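Local coordinates for protein epidermin leader peptide processing serine protease EpiP (Staphylococcus aureus subsp. aureus, PDB 3QFH) that probably cleaves the leader peptide from the precursor of the lantibiotic epidermin, as a subtilisin-like serine endopeptidase, at residues Trp103-Ile108 with Ser182-Ala187; Lys175-Met180 with Gly381-Thr386; Asp354-Met357 with Tyr361-Lys364; Ile367-Thr370 with Tyr376-Gln379. One frame throughout, in Å; residues are numbered along the deposited sequence.

Contact 1: Trp103-Ile108 with Ser182-Ala187; sequences WDMNKI and SGQTSA
Asp104 and Gln184 meet through two oxygens: OD2 of Asp104 lies 3.2 Å from OE1 of Gln184, with the carboxylate and amide planes only 17° apart. Both atoms are acceptors, so no hydrogen bond joins them directly, and a third group has to reconcile them. Lys388 does so, its ammonium making a salt bridge with Asp104 OD2 and a hydrogen bond with Gln184 OE1; the lysine charge probably favours an ionised Asp104 in this buried setting. A water molecule probably makes a second bridge, 3.0 Å from Asp104 OD2 and accepting a longer bond of 3.3 Å from Gln184 NE2.

Beside this polar knot, the methyl CE of Met105 reaches to 3.6 Å from Gln184 OE1 and also touches the backbone oxygen of Gln184 at 3.9 Å. Bends at chi2 and chi3 (58° and 73°) curl the methionine chain, which runs alongside the glutamine with its methyl heading the other way. The amide orientation of Gln184 is set further by NE2, which donates to Thr369 OG1, so both ends of the amide are occupied.

The polar link between helices 103-108 and 177-186 thus runs through Lys388 and the water, while Met105 touches Gln184 directly. Lys388 and Pro387 of helix 382-400 pack against this junction, and Ile367 of strand 367-370 touches both Asp104 and Gln184.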
# COMPACT_ATOMS: atom_id res chain seq x y z
N TRP A 103 -9.12 -14.19 14.71
CA TRP A 103 -9.40 -15.34 13.85
C TRP A 103 -8.57 -15.33 12.57
O TRP A 103 -8.17 -16.38 12.10
CB TRP A 103 -10.88 -15.43 13.50
CG TRP A 103 -11.44 -14.23 12.79
CD1 TRP A 103 -12.13 -13.20 13.36
CD2 TRP A 103 -11.39 -13.96 11.39
NE1 TRP A 103 -12.48 -12.29 12.40
CE2 TRP A 103 -12.04 -12.73 11.18
CE3 TRP A 103 -10.85 -14.63 10.28
CZ2 TRP A 103 -12.18 -12.16 9.92
CZ3 TRP A 103 -10.99 -14.06 9.02
CH2 TRP A 103 -11.64 -12.84 8.85
N ASP A 104 -8.36 -14.14 12.02
CA ASP A 104 -7.64 -13.97 10.78
C ASP A 104 -6.15 -14.36 10.91
O ASP A 104 -5.59 -14.96 10.00
CB ASP A 104 -7.77 -12.51 10.32
CG ASP A 104 -7.27 -11.51 11.37
OD1 ASP A 104 -7.69 -11.61 12.57
OD2 ASP A 104 -6.48 -10.61 11.00
N MET A 105 -5.56 -14.05 12.06
CA MET A 105 -4.16 -14.32 12.34
C MET A 105 -4.02 -15.81 12.67
O MET A 105 -3.05 -16.47 12.28
CB MET A 105 -3.68 -13.40 13.49
CG MET A 105 -2.20 -13.09 13.49
SD MET A 105 -1.64 -12.30 11.93
CE MET A 105 -2.30 -10.64 12.00
N ASN A 106 -5.01 -16.36 13.37
CA ASN A 106 -4.99 -17.79 13.64
C ASN A 106 -5.08 -18.63 12.38
O ASN A 106 -4.40 -19.65 12.25
CB ASN A 106 -6.09 -18.20 14.63
CG ASN A 106 -5.70 -17.92 16.06
OD1 ASN A 106 -5.33 -18.84 16.77
ND2 ASN A 106 -5.67 -16.65 16.45
N LYS A 107 -5.92 -18.18 11.44
CA LYS A 107 -6.15 -18.89 10.20
C LYS A 107 -4.86 -19.09 9.39
O LYS A 107 -4.62 -20.15 8.85
CB LYS A 107 -7.16 -18.09 9.35
CG LYS A 107 -7.72 -18.81 8.17
CD LYS A 107 -8.60 -19.97 8.63
CE LYS A 107 -9.14 -20.79 7.47
NZ LYS A 107 -8.09 -21.63 6.82
N ILE A 108 -4.03 -18.06 9.34
CA ILE A 108 -2.82 -18.11 8.53
C ILE A 108 -1.58 -18.65 9.24
O ILE A 108 -0.57 -18.87 8.59
CB ILE A 108 -2.54 -16.74 7.89
CG1 ILE A 108 -2.05 -15.71 8.93
CG2 ILE A 108 -3.78 -16.24 7.16
CD1 ILE A 108 -1.70 -14.34 8.35
N SER A 182 -0.30 -1.09 10.51
CA SER A 182 0.94 -1.43 11.21
C SER A 182 0.77 -2.57 12.19
O SER A 182 1.70 -3.36 12.41
CB SER A 182 1.47 -0.21 11.95
OG SER A 182 1.69 0.83 11.03
N GLY A 183 -0.40 -2.64 12.80
CA GLY A 183 -0.69 -3.72 13.73
C GLY A 183 -0.69 -5.08 13.06
O GLY A 183 -0.22 -6.07 13.65
N GLN A 184 -1.18 -5.13 11.81
CA GLN A 184 -1.24 -6.39 11.07
C GLN A 184 0.14 -6.94 10.72
O GLN A 184 0.32 -8.15 10.66
CB GLN A 184 -2.10 -6.26 9.81
CG GLN A 184 -3.61 -6.01 10.12
CD GLN A 184 -4.22 -7.14 10.95
OE1 GLN A 184 -4.50 -8.21 10.45
NE2 GLN A 184 -4.44 -6.87 12.22
N THR A 185 1.11 -6.06 10.51
CA THR A 185 2.45 -6.51 10.18
C THR A 185 3.31 -6.70 11.42
O THR A 185 4.06 -7.65 11.51
CB THR A 185 3.25 -5.48 9.30
OG1 THR A 185 3.35 -4.22 9.97
CG2 THR A 185 2.63 -5.27 7.96
N SER A 186 3.16 -5.81 12.40
CA SER A 186 4.13 -5.74 13.47
C SER A 186 3.69 -5.73 14.95
O SER A 186 4.54 -5.56 15.83
CB SER A 186 4.92 -4.44 13.23
OG SER A 186 5.37 -4.34 11.87
N ALA A 187 2.40 -5.88 15.24
CA ALA A 187 1.96 -5.85 16.63
C ALA A 187 2.66 -6.97 17.40
O ALA A 187 2.76 -8.09 16.93
CB ALA A 187 0.44 -6.02 16.74
O HOH W 1 -5.69 -9.49 13.72

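Contact 2: Lys175-Met180 with Gly381-Thr386; sequences KGHGTM and GTSLAT
His177 and Ser383 form the polar part of the contact, a hydrogen bond of 2.9 Å between NE2 and OG in which either atom could be the donor. The hydroxyl comes to the edge of the imidazole, near the ring plane. With CG anti to the backbone N (chi1 -170°), the ring of His177 is carried out from its helix to the serine. The other ring nitrogen, ND1, is hydrogen-bonded to Asp130 OD1. Asp130, His177 and Ser383 thus have the charge-relay arrangement of a subtilisin catalytic triad, consistent with a subtilase in which Ser383 would be the nucleophile.

The serine methylene abuts the ring as well: Ser383 CB lies 3.3 Å from His177 NE2 and 3.5 Å from His177 CE1. One turn on from His177, at Met180, and at the residue next to Ser383, the contact becomes apolar: methyl CD2 of Leu384 approaches Met180 CB at 4.3 Å and the backbone oxygen of Met180 at 4.2 Å, while the sulfur of Met180 heads off toward Gln379.

Within helix 382-400, Thr386 OG1 bonds back to Thr382 O at 2.9 Å from above the carbonyl plane, and that oxygen also accepts from Thr386 N.

The two helix N-termini meet beside the parallel sheet: Thr382 and Thr386 pack on strands 273-277 and 314-319, whereas Met180 and Leu384 both touch Gln379 of strand 376-379.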
# COMPACT_ATOMS: atom_id res chain seq x y z
N LYS A 175 -5.43 10.28 10.82
CA LYS A 175 -6.64 9.57 10.37
C LYS A 175 -6.92 8.26 11.07
O LYS A 175 -8.08 7.93 11.31
CB LYS A 175 -6.59 9.34 8.86
CG LYS A 175 -6.67 10.60 8.06
CD LYS A 175 -6.91 10.30 6.59
CE LYS A 175 -7.16 11.54 5.83
NZ LYS A 175 -7.55 11.23 4.44
N GLY A 176 -5.88 7.48 11.34
CA GLY A 176 -6.03 6.20 12.06
C GLY A 176 -5.78 4.93 11.27
O GLY A 176 -5.53 3.88 11.84
N HIS A 177 -5.82 5.04 9.95
CA HIS A 177 -5.65 3.90 9.07
C HIS A 177 -4.26 3.27 9.16
O HIS A 177 -4.14 2.04 9.23
CB HIS A 177 -5.91 4.34 7.62
CG HIS A 177 -5.99 3.21 6.66
ND1 HIS A 177 -4.94 2.83 5.85
CD2 HIS A 177 -7.01 2.35 6.38
CE1 HIS A 177 -5.31 1.79 5.12
NE2 HIS A 177 -6.56 1.49 5.42
N GLY A 178 -3.21 4.09 9.15
CA GLY A 178 -1.83 3.58 9.20
C GLY A 178 -1.58 2.77 10.46
O GLY A 178 -0.87 1.76 10.42
N THR A 179 -2.17 3.19 11.57
CA THR A 179 -2.02 2.45 12.82
C THR A 179 -2.63 1.05 12.72
O THR A 179 -2.09 0.09 13.26
CB THR A 179 -2.60 3.24 14.00
OG1 THR A 179 -1.87 4.48 14.11
CG2 THR A 179 -2.47 2.44 15.28
N MET A 180 -3.75 0.93 12.02
CA MET A 180 -4.44 -0.35 11.86
C MET A 180 -3.61 -1.29 11.00
O MET A 180 -3.51 -2.49 11.27
CB MET A 180 -5.80 -0.14 11.21
CG MET A 180 -6.74 0.78 11.99
SD MET A 180 -8.29 0.98 11.13
CE MET A 180 -9.00 2.45 11.89
N GLY A 381 -11.27 -4.86 5.09
CA GLY A 381 -10.80 -4.26 3.84
C GLY A 381 -9.52 -4.87 3.37
O GLY A 381 -8.83 -5.54 4.15
N THR A 382 -9.21 -4.67 2.09
CA THR A 382 -7.99 -5.22 1.52
C THR A 382 -6.77 -4.63 2.20
O THR A 382 -5.71 -5.24 2.19
CB THR A 382 -7.89 -4.96 -0.02
OG1 THR A 382 -8.04 -3.57 -0.31
CG2 THR A 382 -8.96 -5.75 -0.79
N SER A 383 -6.91 -3.43 2.77
CA SER A 383 -5.80 -2.77 3.45
C SER A 383 -5.38 -3.57 4.70
O SER A 383 -4.32 -3.36 5.23
CB SER A 383 -6.16 -1.32 3.83
OG SER A 383 -7.11 -1.26 4.90
N LEU A 384 -6.25 -4.48 5.17
CA LEU A 384 -5.90 -5.32 6.33
C LEU A 384 -5.36 -6.70 5.90
O LEU A 384 -4.71 -7.40 6.69
CB LEU A 384 -7.10 -5.45 7.28
CG LEU A 384 -7.61 -4.07 7.74
CD1 LEU A 384 -8.71 -4.18 8.75
CD2 LEU A 384 -6.47 -3.21 8.31
N ALA A 385 -5.62 -7.09 4.66
CA ALA A 385 -5.10 -8.34 4.12
C ALA A 385 -3.64 -8.18 3.62
O ALA A 385 -2.78 -9.03 3.82
CB ALA A 385 -6.00 -8.81 2.99
N THR A 386 -3.37 -7.04 3.00
CA THR A 386 -2.09 -6.74 2.39
C THR A 386 -0.91 -6.76 3.37
O THR A 386 0.13 -7.33 3.05
CB THR A 386 -2.18 -5.38 1.62
OG1 THR A 386 -3.24 -5.47 0.67
CG2 THR A 386 -0.92 -5.07 0.90

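Contact 3: Asp354-Met357 with Tyr361-Lys364; sequences DKWM and YMHK
Met362 lies across one face of the Trp356 indole. Met362 CB sits 3.8 Å from the centroid of the Trp356 six-membered ring and 20° off the normal, a CH-pi contact, and CG follows at 3.5 Å from Trp356 CZ2. The sulfur comes in more obliquely, with Met362 SD 4.4 Å from the centroid of the Trp356 six-membered ring, which makes this a Met-aromatic contact as well. Because CG of Met362 is anti to the backbone N (chi1 175°) and the chain stays extended to SD, the methionine runs over the benzene part of the indole before chi3 turns its methyl aside. That methyl, CE, then rests over one face of the neighbouring His363 ring. The indole NH is bonded to Glu365 OE1, which helps to fix how the ring is turned.

The contact joins two consecutive helices: helix 346-358 and helix 361-365 follow each other closely in the chain, on the surface of the subtilase-like domain. The backbones are tied by Met362 N donating to Trp356 O, a 3.0 Å bond with an angle of 164° at the hydrogen, the donor tilted from the carbonyl plane.

Tyr361 is turned to the other side. Its ring edge faces the backbone oxygen of Lys355, which lies in the ring plane 3.5 Å from Tyr361 CD2, and the extended Lys355 chain runs at a slant past the CE2 and OH end of Tyr361, its CE 3.4 Å from the phenolic OH. Phe351 and Tyr347 of helix 346-358 also meet the Tyr361 ring, while Trp356 CD1 touches Tyr361 CB.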
# COMPACT_ATOMS: atom_id res chain seq x y z
N ASP A 354 -27.97 -3.51 14.78
CA ASP A 354 -28.24 -3.98 16.15
C ASP A 354 -27.73 -5.40 16.38
O ASP A 354 -26.83 -5.63 17.19
CB ASP A 354 -29.75 -3.87 16.45
CG ASP A 354 -30.12 -4.35 17.85
OD1 ASP A 354 -29.21 -4.80 18.61
OD2 ASP A 354 -31.32 -4.27 18.20
N LYS A 355 -28.28 -6.35 15.64
CA LYS A 355 -27.90 -7.75 15.78
C LYS A 355 -26.42 -8.00 15.47
O LYS A 355 -25.78 -8.83 16.13
CB LYS A 355 -28.82 -8.61 14.90
CG LYS A 355 -28.55 -10.09 14.93
CD LYS A 355 -29.73 -10.91 14.35
CE LYS A 355 -29.43 -12.42 14.41
NZ LYS A 355 -30.51 -13.25 13.83
N TRP A 356 -25.87 -7.25 14.50
CA TRP A 356 -24.48 -7.38 14.12
C TRP A 356 -23.50 -7.05 15.25
O TRP A 356 -22.53 -7.79 15.48
CB TRP A 356 -24.20 -6.49 12.89
CG TRP A 356 -22.78 -6.45 12.36
CD1 TRP A 356 -22.15 -7.42 11.63
CD2 TRP A 356 -21.87 -5.34 12.42
NE1 TRP A 356 -20.89 -7.00 11.28
CE2 TRP A 356 -20.70 -5.73 11.74
CE3 TRP A 356 -21.93 -4.06 12.99
CZ2 TRP A 356 -19.59 -4.89 11.63
CZ3 TRP A 356 -20.83 -3.24 12.88
CH2 TRP A 356 -19.67 -3.66 12.21
N MET A 357 -23.75 -5.95 15.96
CA MET A 357 -22.80 -5.54 17.01
C MET A 357 -23.07 -6.16 18.37
O MET A 357 -22.16 -6.28 19.18
CB MET A 357 -22.74 -3.99 17.14
CG MET A 357 -24.00 -3.30 17.59
SD MET A 357 -23.79 -1.51 17.94
CE MET A 357 -22.68 -1.57 19.36
N TYR A 361 -21.67 -11.02 15.67
CA TYR A 361 -21.29 -11.18 14.27
C TYR A 361 -20.09 -10.32 13.84
O TYR A 361 -19.19 -10.80 13.13
CB TYR A 361 -22.49 -10.96 13.36
CG TYR A 361 -23.63 -11.95 13.59
CD1 TYR A 361 -23.59 -13.23 13.04
CD2 TYR A 361 -24.74 -11.59 14.34
CE1 TYR A 361 -24.65 -14.13 13.24
CE2 TYR A 361 -25.79 -12.48 14.55
CZ TYR A 361 -25.74 -13.75 14.00
OH TYR A 361 -26.79 -14.61 14.21
N MET A 362 -20.05 -9.07 14.26
CA MET A 362 -18.96 -8.18 13.93
C MET A 362 -17.61 -8.84 14.20
O MET A 362 -16.70 -8.79 13.37
CB MET A 362 -19.06 -6.88 14.73
CG MET A 362 -17.87 -5.94 14.53
SD MET A 362 -17.89 -4.47 15.59
CE MET A 362 -17.70 -5.16 17.24
N HIS A 363 -17.51 -9.49 15.37
CA HIS A 363 -16.28 -10.14 15.83
C HIS A 363 -15.84 -11.33 14.97
O HIS A 363 -14.66 -11.64 14.90
CB HIS A 363 -16.46 -10.60 17.29
CG HIS A 363 -16.93 -9.51 18.21
ND1 HIS A 363 -18.26 -9.16 18.33
CD2 HIS A 363 -16.24 -8.68 19.03
CE1 HIS A 363 -18.37 -8.17 19.20
NE2 HIS A 363 -17.16 -7.86 19.63
N LYS A 364 -16.81 -12.00 14.37
CA LYS A 364 -16.56 -13.14 13.53
C LYS A 364 -16.08 -12.77 12.12
O LYS A 364 -15.25 -13.50 11.56
CB LYS A 364 -17.83 -13.99 13.41
CG LYS A 364 -18.23 -14.65 14.72
CD LYS A 364 -19.51 -15.45 14.55
CE LYS A 364 -19.93 -16.15 15.85
NZ LYS A 364 -21.25 -16.84 15.73

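Contact 4: Ile367-Thr370 with Tyr376-Gln379; sequences ILTT and YIYQ
Ile367 and Gln379 exchange two backbone hydrogen bonds, with Ile367 N to Gln379 O at 2.7 Å and Gln379 N to Ile367 O at 3.0 Å. Thr369 and Ile377 form a second hydrogen-bonded pair, and together they define a two-stranded antiparallel beta hairpin whose strand directions differ by 142°. Between them Leu368 and Tyr378 form a non-hydrogen-bonded pair; Tyr378 CA makes a CA-H...O contact of 3.3 Å with Ile367 O.

Two threonine hydroxyls serve neighbouring elements: Thr369 OG1 bonds to Met180 O, and Thr370 OG1 to Thr179 O, fastening the hairpin to helix 177-186. Tyr376 OH reaches Asp139.

Leu368 and Tyr378 share one face of the ribbon. The leucine CG is anti to its backbone N (chi1 177°), which lays methyl CD1 over the Tyr378 ring, 4.1 Å from the centroid and 19° off the normal, as a CH-pi contact. The same methyl of Leu368 also meets Tyr376 CB at 3.7 Å. On the other face, Thr369 and Ile377 run next to each other from the ribbon, with CG2 of Thr369 4.0 Å from CG2 of Ile377.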
# COMPACT_ATOMS: atom_id res chain seq x y z
N ILE A 367 -11.76 -7.73 11.29
CA ILE A 367 -10.40 -7.89 11.74
C ILE A 367 -10.08 -7.01 12.95
O ILE A 367 -10.20 -5.79 12.90
CB ILE A 367 -9.43 -7.45 10.62
CG1 ILE A 367 -9.75 -8.15 9.27
CG2 ILE A 367 -7.98 -7.65 11.07
CD1 ILE A 367 -9.56 -9.62 9.24
N LEU A 368 -9.62 -7.65 14.02
CA LEU A 368 -9.24 -6.95 15.21
C LEU A 368 -7.84 -6.41 14.99
O LEU A 368 -6.93 -7.16 14.65
CB LEU A 368 -9.29 -7.92 16.41
CG LEU A 368 -8.84 -7.37 17.77
CD1 LEU A 368 -9.67 -6.16 18.22
CD2 LEU A 368 -8.92 -8.47 18.80
N THR A 369 -7.65 -5.10 15.13
CA THR A 369 -6.31 -4.55 14.96
C THR A 369 -6.09 -3.40 15.91
O THR A 369 -7.00 -2.99 16.64
CB THR A 369 -6.06 -4.12 13.47
OG1 THR A 369 -4.66 -3.89 13.25
CG2 THR A 369 -6.89 -2.90 13.07
N THR A 370 -4.85 -2.91 15.93
CA THR A 370 -4.46 -1.79 16.74
C THR A 370 -5.09 -0.49 16.23
O THR A 370 -5.08 -0.22 15.02
CB THR A 370 -2.93 -1.61 16.70
OG1 THR A 370 -2.49 -1.58 15.33
CG2 THR A 370 -2.25 -2.74 17.42
N TYR A 376 -7.82 -0.93 20.60
CA TYR A 376 -8.11 -1.80 19.46
C TYR A 376 -9.41 -1.42 18.76
O TYR A 376 -10.24 -0.72 19.31
CB TYR A 376 -8.11 -3.27 19.94
CG TYR A 376 -6.83 -3.53 20.69
CD1 TYR A 376 -5.67 -3.81 20.00
CD2 TYR A 376 -6.76 -3.37 22.08
CE1 TYR A 376 -4.48 -3.97 20.66
CE2 TYR A 376 -5.57 -3.53 22.76
CZ TYR A 376 -4.43 -3.84 22.05
OH TYR A 376 -3.22 -4.00 22.69
N ILE A 377 -9.54 -1.88 17.52
CA ILE A 377 -10.71 -1.62 16.72
C ILE A 377 -10.93 -2.77 15.74
O ILE A 377 -9.98 -3.45 15.34
CB ILE A 377 -10.53 -0.27 15.94
CG1 ILE A 377 -11.80 0.13 15.19
CG2 ILE A 377 -9.39 -0.37 14.97
CD1 ILE A 377 -11.70 1.52 14.48
N TYR A 378 -12.18 -2.99 15.37
CA TYR A 378 -12.59 -4.00 14.37
C TYR A 378 -12.83 -3.29 13.02
O TYR A 378 -13.64 -2.36 12.95
CB TYR A 378 -13.87 -4.73 14.81
CG TYR A 378 -13.62 -5.84 15.80
CD1 TYR A 378 -13.24 -7.10 15.36
CD2 TYR A 378 -13.76 -5.63 17.18
CE1 TYR A 378 -12.99 -8.13 16.24
CE2 TYR A 378 -13.51 -6.69 18.09
CZ TYR A 378 -13.12 -7.92 17.60
OH TYR A 378 -12.86 -8.98 18.41
N GLN A 379 -12.10 -3.71 11.98
CA GLN A 379 -12.26 -3.13 10.65
C GLN A 379 -12.21 -4.23 9.59
O GLN A 379 -12.03 -5.41 9.91
CB GLN A 379 -11.15 -2.12 10.38
CG GLN A 379 -11.25 -0.86 11.22
CD GLN A 379 -12.22 0.13 10.66
OE1 GLN A 379 -11.92 0.81 9.69
NE2 GLN A 379 -13.39 0.24 11.27

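How the contacts relate
From the N terminus, helix 103-108 comes first, and contact 1 closes a loop of 73 residues when the chain reaches the end of helix 177-186. The start of that helix has meanwhile opened contact 2, which closes 200 residues later on helix 382-400; contacts 1 and 2 therefore cross. Within the long loop of contact 2 lie two local closures in series: contact 3, joining successive helices, then contact 4, the hairpin. The hairpin touches all three other contacts, through Gln184, Met180 and His363 among others. Contacts 2 and 3 do not touch, their nearest atoms being about 10 Å apart. The set links the probable catalytic centre to the outlying helical pair.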